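Local coordinates for trehalose-6-phosphate phosphatase related protein (Thermoplasma acidophilum, PDB 1U02) that removes the phosphate group from trehalose 6-phosphate to yield free trehalose, with magnesium as cofactor, at residues I76-N79 against N80-R84. Numbering follows the deposited sequence.
Sequences IVYN and NGSDR
Tyr78 meets Ser82 and Asp83 four and five residues further along the chain, where the backbone folds back on itself. The tyrosine can be followed outward from its CB, which lies beside the Ser82 hydroxyl. Tyr78 CB is also 3.8 Å from Asp83 OD1. Tyr78 CG is covered by Asp83 CB at 3.5 Å. On one flank CD1 comes up to Ser82 OG, which sits at the ring edge, near its plane. CD2 on the other flank lies under Asp83 CB, and CE2 touches the same carbon more loosely. Asp83 CB stands over the ring face in a CH-pi contact, 3.7 Å from the centroid of the Tyr78 ring. Asp83 CG is tucked between its own N and carbonyl carbon (chi1 52°), which lays the carboxylate back over Tyr78 CB, its plane 21° from that of the ring. Ile76 CG2 lies over the opposite face, near the rim. The turn leads out of strand 75-78, an outermost strand of the mixed sheet in this trehalose phosphatase of the HAD superfamily, and on toward helix 86-96, away from the magnesium site. Its backbone is tied by Ser82 N, which donates to Asn79 O at 3.0 Å. A water bridges Tyr78 O and Gly81 N, 2.8 Å from each. Replacing Tyr78 with an alanine would probably leave Asp83 CB without its ring face and open a gap beside Ser82. The Ser82 hydroxyl is hydrogen-bonded to Ala68 O, next to the neighbouring strand 69-72. Further on, Gly81 O takes two bonds from Arg84, one from its backbone N and one from Arg84 NE at 2.7 Å, arriving from opposite faces of the carbonyl plane.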
loop_
_atom_site.group_PDB
_atom_site.type_symbol
_atom_site.label_atom_id
_atom_site.label_comp_id
_atom_site.label_asym_id
_atom_site.label_seq_id
_atom_site.Cartn_x
_atom_site.Cartn_y
_atom_site.Cartn_z
ATOM N N ILE A 76 -0.517 10.474 -13.567
ATOM C CA ILE A 76 -0.663 10.641 -12.128
ATOM C C ILE A 76 -2.015 11.329 -11.950
ATOM O O ILE A 76 -2.191 12.489 -12.330
ATOM C CB ILE A 76 0.449 11.541 -11.535
ATOM C CG1 ILE A 76 1.823 10.911 -11.782
ATOM C CG2 ILE A 76 0.222 11.742 -10.047
ATOM C CD1 ILE A 76 1.977 9.513 -11.192
ATOM N N VAL A 77 -2.969 10.597 -11.393
ATOM C CA VAL A 77 -4.308 11.113 -11.176
ATOM C C VAL A 77 -4.618 11.257 -9.693
ATOM O O VAL A 77 -4.735 10.260 -8.977
ATOM C CB VAL A 77 -5.370 10.176 -11.802
ATOM C CG1 VAL A 77 -6.770 10.708 -11.524
ATOM C CG2 VAL A 77 -5.127 10.046 -13.300
ATOM N N TYR A 78 -4.742 12.497 -9.230
ATOM C CA TYR A 78 -5.074 12.752 -7.836
ATOM C C TYR A 78 -6.568 12.521 -7.673
ATOM O O TYR A 78 -7.372 12.983 -8.485
ATOM C CB TYR A 78 -4.728 14.193 -7.463
ATOM C CG TYR A 78 -3.250 14.467 -7.491
ATOM C CD1 TYR A 78 -2.422 14.018 -6.465
ATOM C CD2 TYR A 78 -2.668 15.148 -8.560
ATOM C CE1 TYR A 78 -1.053 14.240 -6.498
ATOM C CE2 TYR A 78 -1.295 15.376 -8.602
ATOM C CZ TYR A 78 -0.494 14.920 -7.569
ATOM O OH TYR A 78 0.864 15.141 -7.599
ATOM N N ASN A 79 -6.937 11.799 -6.625
ATOM C CA ASN A 79 -8.334 11.503 -6.367
ATOM C C ASN A 79 -8.839 12.333 -5.196
ATOM O O ASN A 79 -8.072 12.692 -4.296
ATOM C CB ASN A 79 -8.493 10.008 -6.049
ATOM C CG ASN A 79 -7.971 9.112 -7.162
ATOM O OD1 ASN A 79 -7.366 8.064 -6.906
ATOM N ND2 ASN A 79 -8.209 9.513 -8.404
ATOM N N ASN A 80 -10.125 12.660 -5.224
ATOM C CA ASN A 80 -10.733 13.407 -4.133
ATOM C C ASN A 80 -10.013 14.720 -3.820
ATOM O O ASN A 80 -9.966 15.147 -2.668
ATOM C CB ASN A 80 -10.747 12.510 -2.893
ATOM C CG ASN A 80 -11.200 11.093 -3.215
ATOM O OD1 ASN A 80 -10.707 10.122 -2.645
ATOM N ND2 ASN A 80 -12.152 10.973 -4.137
ATOM N N GLY A 81 -9.458 15.355 -4.850
ATOM C CA GLY A 81 -8.754 16.614 -4.663
ATOM C C GLY A 81 -7.595 16.554 -3.684
ATOM O O GLY A 81 -7.291 17.546 -3.014
ATOM N N SER A 82 -6.939 15.399 -3.606
ATOM C CA SER A 82 -5.815 15.217 -2.694
ATOM C C SER A 82 -4.635 16.117 -3.027
ATOM O O SER A 82 -3.792 16.372 -2.174
ATOM C CB SER A 82 -5.347 13.762 -2.713
ATOM O OG SER A 82 -4.848 13.417 -3.998
ATOM N N ASP A 83 -4.555 16.603 -4.262
ATOM C CA ASP A 83 -3.426 17.456 -4.600
ATOM C C ASP A 83 -3.430 18.752 -3.794
ATOM O O ASP A 83 -2.428 19.468 -3.756
ATOM C CB ASP A 83 -3.377 17.733 -6.108
ATOM C CG ASP A 83 -4.683 18.247 -6.655
ATOM O OD1 ASP A 83 -5.738 17.696 -6.292
ATOM O OD2 ASP A 83 -4.650 19.195 -7.467
ATOM N N ARG A 84 -4.545 19.039 -3.125
ATOM C CA ARG A 84 -4.648 20.239 -2.294
ATOM C C ARG A 84 -3.700 20.117 -1.109
ATOM O O ARG A 84 -3.346 21.119 -0.485
ATOM C CB ARG A 84 -6.073 20.411 -1.754
ATOM C CG ARG A 84 -7.133 20.709 -2.805
ATOM C CD ARG A 84 -8.524 20.671 -2.183
ATOM N NE ARG A 84 -8.845 19.339 -1.668
ATOM C CZ ARG A 84 -9.944 19.042 -0.980
ATOM N NH1 ARG A 84 -10.842 19.984 -0.711
ATOM N NH2 ARG A 84 -10.150 17.796 -0.571
HETATM O O HOH W 1 -9.092 15.067 -7.604
#